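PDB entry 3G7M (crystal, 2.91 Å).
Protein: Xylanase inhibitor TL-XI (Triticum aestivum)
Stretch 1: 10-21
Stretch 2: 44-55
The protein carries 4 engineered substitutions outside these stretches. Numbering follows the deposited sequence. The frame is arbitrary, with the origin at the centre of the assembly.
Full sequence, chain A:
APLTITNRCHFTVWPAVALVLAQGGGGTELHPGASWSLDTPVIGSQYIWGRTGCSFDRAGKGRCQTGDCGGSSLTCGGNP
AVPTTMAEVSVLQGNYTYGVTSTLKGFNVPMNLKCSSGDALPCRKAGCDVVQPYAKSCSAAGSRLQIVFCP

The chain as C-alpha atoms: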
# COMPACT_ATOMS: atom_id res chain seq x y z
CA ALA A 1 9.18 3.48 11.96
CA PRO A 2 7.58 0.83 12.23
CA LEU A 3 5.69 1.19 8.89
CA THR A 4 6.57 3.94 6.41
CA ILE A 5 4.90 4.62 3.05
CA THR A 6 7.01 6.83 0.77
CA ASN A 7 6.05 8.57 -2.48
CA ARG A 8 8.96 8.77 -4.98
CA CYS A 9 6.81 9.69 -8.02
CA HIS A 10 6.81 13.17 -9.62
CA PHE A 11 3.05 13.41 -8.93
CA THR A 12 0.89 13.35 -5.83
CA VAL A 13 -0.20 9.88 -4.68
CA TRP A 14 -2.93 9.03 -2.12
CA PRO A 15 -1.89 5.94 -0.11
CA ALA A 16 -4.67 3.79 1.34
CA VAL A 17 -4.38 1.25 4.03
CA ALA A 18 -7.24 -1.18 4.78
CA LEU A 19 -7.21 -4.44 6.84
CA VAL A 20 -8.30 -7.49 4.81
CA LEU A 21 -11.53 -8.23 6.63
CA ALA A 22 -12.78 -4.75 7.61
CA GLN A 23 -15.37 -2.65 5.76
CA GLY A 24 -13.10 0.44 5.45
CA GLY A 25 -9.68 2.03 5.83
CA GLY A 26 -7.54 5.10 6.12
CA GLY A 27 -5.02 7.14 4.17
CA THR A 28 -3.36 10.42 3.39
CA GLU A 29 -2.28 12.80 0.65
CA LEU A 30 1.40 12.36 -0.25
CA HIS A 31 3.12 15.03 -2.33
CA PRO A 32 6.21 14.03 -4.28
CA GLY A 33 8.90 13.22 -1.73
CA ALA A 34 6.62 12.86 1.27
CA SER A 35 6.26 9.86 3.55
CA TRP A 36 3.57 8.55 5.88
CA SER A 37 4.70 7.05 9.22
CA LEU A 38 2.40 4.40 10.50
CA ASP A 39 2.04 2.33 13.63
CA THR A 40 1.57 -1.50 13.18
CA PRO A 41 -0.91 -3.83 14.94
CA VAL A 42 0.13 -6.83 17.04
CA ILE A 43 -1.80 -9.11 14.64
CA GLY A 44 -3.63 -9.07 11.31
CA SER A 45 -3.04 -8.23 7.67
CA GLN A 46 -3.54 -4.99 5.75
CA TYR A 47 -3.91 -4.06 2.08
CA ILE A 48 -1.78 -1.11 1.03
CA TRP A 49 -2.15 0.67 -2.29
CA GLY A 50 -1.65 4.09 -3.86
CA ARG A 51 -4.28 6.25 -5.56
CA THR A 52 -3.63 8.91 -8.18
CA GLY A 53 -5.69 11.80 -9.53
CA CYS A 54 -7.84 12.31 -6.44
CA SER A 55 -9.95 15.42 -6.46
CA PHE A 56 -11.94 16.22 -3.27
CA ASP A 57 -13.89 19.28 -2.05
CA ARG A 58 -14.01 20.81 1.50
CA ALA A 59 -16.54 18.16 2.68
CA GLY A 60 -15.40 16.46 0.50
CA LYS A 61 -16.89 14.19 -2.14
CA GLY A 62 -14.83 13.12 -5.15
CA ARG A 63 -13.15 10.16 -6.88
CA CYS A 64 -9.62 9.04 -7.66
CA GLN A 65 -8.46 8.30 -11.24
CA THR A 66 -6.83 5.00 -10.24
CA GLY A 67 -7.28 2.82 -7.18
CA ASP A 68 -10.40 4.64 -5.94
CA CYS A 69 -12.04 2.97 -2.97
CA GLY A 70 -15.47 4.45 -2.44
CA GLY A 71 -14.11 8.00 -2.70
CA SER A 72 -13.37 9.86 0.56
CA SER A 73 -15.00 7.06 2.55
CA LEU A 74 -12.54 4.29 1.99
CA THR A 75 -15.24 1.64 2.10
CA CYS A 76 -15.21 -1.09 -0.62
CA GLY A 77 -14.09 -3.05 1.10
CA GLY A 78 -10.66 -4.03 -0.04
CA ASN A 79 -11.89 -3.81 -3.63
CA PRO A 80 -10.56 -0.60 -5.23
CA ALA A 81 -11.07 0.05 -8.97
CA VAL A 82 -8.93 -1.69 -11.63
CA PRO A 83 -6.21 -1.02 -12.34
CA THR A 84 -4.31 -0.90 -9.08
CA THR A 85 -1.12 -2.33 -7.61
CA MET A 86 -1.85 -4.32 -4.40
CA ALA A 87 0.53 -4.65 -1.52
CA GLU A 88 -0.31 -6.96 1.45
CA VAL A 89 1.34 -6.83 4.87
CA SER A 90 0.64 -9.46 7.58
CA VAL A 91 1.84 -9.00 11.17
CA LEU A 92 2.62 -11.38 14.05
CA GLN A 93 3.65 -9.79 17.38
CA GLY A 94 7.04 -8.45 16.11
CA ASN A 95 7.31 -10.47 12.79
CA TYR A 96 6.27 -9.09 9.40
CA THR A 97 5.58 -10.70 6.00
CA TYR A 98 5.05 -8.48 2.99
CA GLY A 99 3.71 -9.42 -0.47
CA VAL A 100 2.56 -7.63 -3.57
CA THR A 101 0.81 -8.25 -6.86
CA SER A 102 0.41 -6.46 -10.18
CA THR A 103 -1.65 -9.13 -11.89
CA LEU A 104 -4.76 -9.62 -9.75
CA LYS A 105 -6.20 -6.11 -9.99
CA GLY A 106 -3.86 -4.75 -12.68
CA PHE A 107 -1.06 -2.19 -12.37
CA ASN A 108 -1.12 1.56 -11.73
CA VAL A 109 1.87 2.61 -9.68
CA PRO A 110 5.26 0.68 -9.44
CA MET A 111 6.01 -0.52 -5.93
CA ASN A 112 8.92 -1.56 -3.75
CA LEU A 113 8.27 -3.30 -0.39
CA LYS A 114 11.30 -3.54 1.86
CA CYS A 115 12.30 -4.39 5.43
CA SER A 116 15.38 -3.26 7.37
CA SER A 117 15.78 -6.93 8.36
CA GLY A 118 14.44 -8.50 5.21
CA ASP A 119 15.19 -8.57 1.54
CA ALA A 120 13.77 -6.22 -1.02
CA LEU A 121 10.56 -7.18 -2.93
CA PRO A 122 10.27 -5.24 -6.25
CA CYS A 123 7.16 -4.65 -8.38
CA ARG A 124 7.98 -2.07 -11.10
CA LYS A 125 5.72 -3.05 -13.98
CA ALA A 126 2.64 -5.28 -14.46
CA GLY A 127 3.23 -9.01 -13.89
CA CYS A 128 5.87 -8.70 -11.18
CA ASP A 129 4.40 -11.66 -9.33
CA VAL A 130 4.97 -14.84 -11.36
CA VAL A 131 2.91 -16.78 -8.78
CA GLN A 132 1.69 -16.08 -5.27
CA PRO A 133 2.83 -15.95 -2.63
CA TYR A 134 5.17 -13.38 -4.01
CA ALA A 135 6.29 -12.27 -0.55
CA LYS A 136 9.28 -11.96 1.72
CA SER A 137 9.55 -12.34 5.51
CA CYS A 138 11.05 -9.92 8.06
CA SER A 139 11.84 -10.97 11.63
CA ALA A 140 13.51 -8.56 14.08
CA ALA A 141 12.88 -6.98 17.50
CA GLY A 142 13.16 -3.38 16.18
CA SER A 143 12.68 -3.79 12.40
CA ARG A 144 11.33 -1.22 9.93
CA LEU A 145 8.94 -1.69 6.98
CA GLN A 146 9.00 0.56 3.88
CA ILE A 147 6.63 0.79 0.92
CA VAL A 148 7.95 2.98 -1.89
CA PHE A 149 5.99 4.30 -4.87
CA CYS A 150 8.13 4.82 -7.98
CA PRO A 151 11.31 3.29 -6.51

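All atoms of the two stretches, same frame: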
# COMPACT_ATOMS: atom_id res chain seq x y z
N HIS A 10 6.83 11.73 -9.39
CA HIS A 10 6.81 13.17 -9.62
C HIS A 10 5.39 13.78 -9.49
O HIS A 10 5.18 14.96 -9.76
CB HIS A 10 7.36 13.48 -11.00
CG HIS A 10 8.77 13.04 -11.21
ND1 HIS A 10 9.82 13.54 -10.45
CD2 HIS A 10 9.32 12.19 -12.12
CE1 HIS A 10 10.95 13.00 -10.87
NE2 HIS A 10 10.68 12.17 -11.88
N PHE A 11 4.42 12.96 -9.10
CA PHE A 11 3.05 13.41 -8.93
C PHE A 11 2.53 13.00 -7.57
O PHE A 11 3.06 12.10 -6.94
CB PHE A 11 2.13 12.87 -10.05
CG PHE A 11 2.35 11.43 -10.35
CD1 PHE A 11 3.10 11.05 -11.44
CD2 PHE A 11 1.84 10.44 -9.51
CE1 PHE A 11 3.33 9.70 -11.72
CE2 PHE A 11 2.07 9.08 -9.79
CZ PHE A 11 2.82 8.72 -10.90
N THR A 12 1.48 13.67 -7.12
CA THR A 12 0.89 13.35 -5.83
C THR A 12 0.26 11.96 -5.87
O THR A 12 -0.50 11.65 -6.80
CB THR A 12 -0.17 14.40 -5.46
OG1 THR A 12 0.35 15.72 -5.76
CG2 THR A 12 -0.53 14.30 -3.98
N VAL A 13 0.58 11.11 -4.90
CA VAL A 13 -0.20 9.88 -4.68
C VAL A 13 -0.93 9.86 -3.32
O VAL A 13 -0.49 10.49 -2.34
CB VAL A 13 0.61 8.60 -4.85
CG1 VAL A 13 1.47 8.68 -6.07
CG2 VAL A 13 1.42 8.34 -3.66
N TRP A 14 -2.06 9.12 -3.29
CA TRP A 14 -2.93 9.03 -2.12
C TRP A 14 -2.93 7.61 -1.55
O TRP A 14 -3.76 6.79 -1.93
CB TRP A 14 -4.36 9.46 -2.50
CG TRP A 14 -4.59 10.97 -2.52
CD1 TRP A 14 -5.09 11.76 -1.50
CD2 TRP A 14 -4.32 11.85 -3.60
NE1 TRP A 14 -5.15 13.07 -1.89
CE2 TRP A 14 -4.68 13.16 -3.17
CE3 TRP A 14 -3.81 11.67 -4.88
CZ2 TRP A 14 -4.54 14.29 -4.00
CZ3 TRP A 14 -3.68 12.80 -5.72
CH2 TRP A 14 -4.04 14.09 -5.26
N PRO A 15 -1.99 7.30 -0.64
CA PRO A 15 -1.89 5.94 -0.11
C PRO A 15 -3.14 5.55 0.67
O PRO A 15 -3.73 6.40 1.32
CB PRO A 15 -0.68 6.00 0.83
CG PRO A 15 0.07 7.17 0.40
CD PRO A 15 -0.93 8.16 -0.09
N ALA A 16 -3.52 4.27 0.62
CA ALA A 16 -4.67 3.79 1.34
C ALA A 16 -4.30 2.51 2.00
O ALA A 16 -3.77 1.61 1.37
CB ALA A 16 -5.81 3.59 0.42
N VAL A 17 -4.60 2.45 3.28
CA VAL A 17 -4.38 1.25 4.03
C VAL A 17 -5.75 0.78 4.52
O VAL A 17 -6.50 1.54 5.13
CB VAL A 17 -3.40 1.51 5.21
CG1 VAL A 17 -3.10 0.21 6.00
CG2 VAL A 17 -2.11 2.11 4.70
N ALA A 18 -6.06 -0.48 4.23
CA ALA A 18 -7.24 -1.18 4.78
C ALA A 18 -6.91 -2.63 5.19
O ALA A 18 -6.31 -3.35 4.42
CB ALA A 18 -8.41 -1.15 3.77
N LEU A 19 -7.30 -3.04 6.41
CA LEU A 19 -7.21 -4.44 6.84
C LEU A 19 -8.10 -5.36 5.99
O LEU A 19 -9.15 -4.94 5.50
CB LEU A 19 -7.63 -4.56 8.30
CG LEU A 19 -6.68 -4.03 9.40
CD1 LEU A 19 -6.83 -2.55 9.56
CD2 LEU A 19 -7.01 -4.67 10.73
N VAL A 20 -7.69 -6.61 5.83
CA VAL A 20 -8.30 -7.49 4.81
C VAL A 20 -9.77 -7.79 5.04
O VAL A 20 -10.51 -8.01 4.06
CB VAL A 20 -7.55 -8.84 4.60
CG1 VAL A 20 -6.14 -8.61 4.05
CG2 VAL A 20 -7.53 -9.64 5.89
N LEU A 21 -10.18 -7.79 6.30
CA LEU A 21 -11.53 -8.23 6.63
C LEU A 21 -12.49 -7.16 7.14
O LEU A 21 -13.61 -7.46 7.56
CB LEU A 21 -11.48 -9.42 7.59
CG LEU A 21 -10.68 -10.64 7.11
CD1 LEU A 21 -10.76 -11.71 8.15
CD2 LEU A 21 -11.16 -11.15 5.76
N GLY A 44 -2.77 -9.42 12.43
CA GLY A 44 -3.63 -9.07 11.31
C GLY A 44 -2.88 -8.79 10.02
O GLY A 44 -1.64 -8.71 9.99
N SER A 45 -3.63 -8.62 8.94
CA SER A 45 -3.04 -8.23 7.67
C SER A 45 -3.77 -7.03 7.07
O SER A 45 -4.97 -6.81 7.34
CB SER A 45 -2.97 -9.41 6.68
OG SER A 45 -4.17 -10.19 6.72
N GLN A 46 -3.04 -6.24 6.27
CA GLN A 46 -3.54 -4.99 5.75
C GLN A 46 -3.23 -4.94 4.27
O GLN A 46 -2.19 -5.43 3.83
CB GLN A 46 -2.85 -3.82 6.44
CG GLN A 46 -2.97 -3.81 7.94
CD GLN A 46 -1.85 -3.01 8.60
OE1 GLN A 46 -0.66 -3.26 8.36
NE2 GLN A 46 -2.23 -2.04 9.46
N TYR A 47 -4.15 -4.35 3.49
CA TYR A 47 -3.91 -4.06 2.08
C TYR A 47 -3.36 -2.66 2.06
O TYR A 47 -3.84 -1.79 2.83
CB TYR A 47 -5.20 -4.11 1.25
CG TYR A 47 -5.70 -5.49 0.90
CD1 TYR A 47 -4.82 -6.42 0.33
CD2 TYR A 47 -7.04 -5.85 1.13
CE1 TYR A 47 -5.27 -7.69 0.00
CE2 TYR A 47 -7.51 -7.12 0.80
CZ TYR A 47 -6.63 -8.05 0.24
OH TYR A 47 -7.10 -9.34 -0.06
N ILE A 48 -2.38 -2.43 1.17
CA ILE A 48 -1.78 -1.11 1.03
C ILE A 48 -1.69 -0.86 -0.45
O ILE A 48 -1.11 -1.66 -1.19
CB ILE A 48 -0.36 -1.08 1.69
CG1 ILE A 48 -0.49 -1.27 3.20
CG2 ILE A 48 0.42 0.22 1.36
CD1 ILE A 48 0.78 -1.57 3.90
N TRP A 49 -2.25 0.26 -0.89
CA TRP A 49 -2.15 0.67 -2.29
C TRP A 49 -2.15 2.18 -2.43
O TRP A 49 -2.65 2.87 -1.56
CB TRP A 49 -3.30 0.07 -3.12
CG TRP A 49 -4.64 0.67 -2.83
CD1 TRP A 49 -5.23 1.68 -3.50
CD2 TRP A 49 -5.56 0.26 -1.81
NE1 TRP A 49 -6.47 1.95 -2.95
CE2 TRP A 49 -6.69 1.09 -1.92
CE3 TRP A 49 -5.53 -0.73 -0.82
CZ2 TRP A 49 -7.79 0.98 -1.06
CZ3 TRP A 49 -6.61 -0.84 0.03
CH2 TRP A 49 -7.73 0.01 -0.10
N GLY A 50 -1.61 2.66 -3.55
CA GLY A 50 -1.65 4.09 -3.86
C GLY A 50 -2.75 4.47 -4.84
O GLY A 50 -3.10 3.69 -5.73
N ARG A 51 -3.26 5.70 -4.68
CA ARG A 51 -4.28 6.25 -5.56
C ARG A 51 -3.79 7.54 -6.18
O ARG A 51 -3.16 8.36 -5.50
CB ARG A 51 -5.56 6.54 -4.79
CG ARG A 51 -6.03 5.40 -3.89
CD ARG A 51 -7.09 5.93 -2.95
NE ARG A 51 -6.51 6.63 -1.82
CZ ARG A 51 -7.21 7.37 -0.96
NH1 ARG A 51 -8.51 7.52 -1.14
NH2 ARG A 51 -6.60 7.95 0.06
N THR A 52 -4.09 7.72 -7.47
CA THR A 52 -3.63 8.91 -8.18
C THR A 52 -4.82 9.64 -8.70
O THR A 52 -5.85 9.03 -8.92
CB THR A 52 -2.71 8.55 -9.37
OG1 THR A 52 -3.42 7.74 -10.33
CG2 THR A 52 -1.45 7.83 -8.90
N GLY A 53 -4.67 10.96 -8.90
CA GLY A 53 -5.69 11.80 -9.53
C GLY A 53 -6.93 11.95 -8.68
O GLY A 53 -8.07 11.85 -9.18
N CYS A 54 -6.72 12.17 -7.38
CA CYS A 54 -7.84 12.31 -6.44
C CYS A 54 -8.20 13.77 -6.34
O CYS A 54 -7.34 14.60 -6.04
CB CYS A 54 -7.48 11.76 -5.06
SG CYS A 54 -6.90 10.04 -5.11
N SER A 55 -9.46 14.08 -6.61
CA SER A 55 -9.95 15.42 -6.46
C SER A 55 -11.13 15.45 -5.48
O SER A 55 -12.20 14.91 -5.77
CB SER A 55 -10.33 15.98 -7.83
OG SER A 55 -10.63 17.36 -7.71

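The two stretches lie side by side as antiparallel strands: their N-to-C directions differ by 151°, the axes approach to 4.2 Å, and together they bury 982 Å². The pairing runs from Leu-19 opposite Gln-46 back toward the N-terminal end of stretch 1 as stretch 2 advances.

Ser-45 opens the ladder by accepting a hydrogen bond at its O from Val-20 N (3.1 Å, N-H...O angle 151°). Gln-46 sits across from Leu-19 in a non-hydrogen-bonded pair with a CA-CA distance of 3.9 Å. As is usual at a non-hydrogen-bonded antiparallel pair, the CA atoms of Gln-46 and Leu-19 lie closer than those of the neighbouring hydrogen-bonded pair Tyr-47/Ala-18 (5.2 Å), and the side chains meet on the same face, Gln-46 CG lying 4.0 Å from Leu-19 CG.

Tyr-47 forms a reciprocal pair with Ala-18: Tyr-47 N donates to Ala-18 O at 2.6 Å (166°), and Ala-18 N donates to Tyr-47 O at 2.9 Å (160°). Its ring also receives a methyl group over one face, Val-20 CG1 standing 3.9 Å from the centroid and 16° off the normal, a CH-pi geometry. Ile-48 falls between bonded pairs; its CA approaches Ala-16 O at 3.4 Å in a CA-H...O contact, while its CG1 packs 4.0 Å from Val-17 CG2.

Trp-49 repeats the reciprocal pattern with Ala-16. Ala-16 N reaches Trp-49 O at 2.7 Å (150°), and Trp-49 N reaches Ala-16 O at 3.0 Å (166°). The small Ala-16 side chain fits over the indole, its CB 3.8 Å from the centroid of the Trp-49 six-membered ring and 25° off the normal, whereas Ala-18 CB meets the ring edge, 4.1 Å from Trp-49 CH2.

Gly-50 lies opposite Pro-15, their CA atoms 4.2 Å apart. Pro-15 has no amide hydrogen to donate, but its CA makes a CA-H...O contact with Trp-49 O at 3.5 Å.

Arg-51 binds stretch 1 through backbone and side chain alike. Trp-14 N donates to Arg-51 O at 2.6 Å (154°), and Trp-14 O accepts from both Arg-51 N (3.0 Å, 134°) and Arg-51 NE (2.8 Å, 159°). Arg-51 NH2 adds a weak bond to Pro-15 O at 3.5 Å, so the guanidinium engages successive carbonyls.

Thr-52 turns its methyl to the other face, with CG2 3.8 Å from Phe-11 CE2. Beyond Gly-53, whose positive phi favours glycine, Cys-54 covers the Trp-14 indole: its CB lies 3.6 Å from the centroid of the Trp-14 six-membered ring, 15° off the normal, and its SG 4.0 Å from the five-membered ring centroid at an oblique 37°.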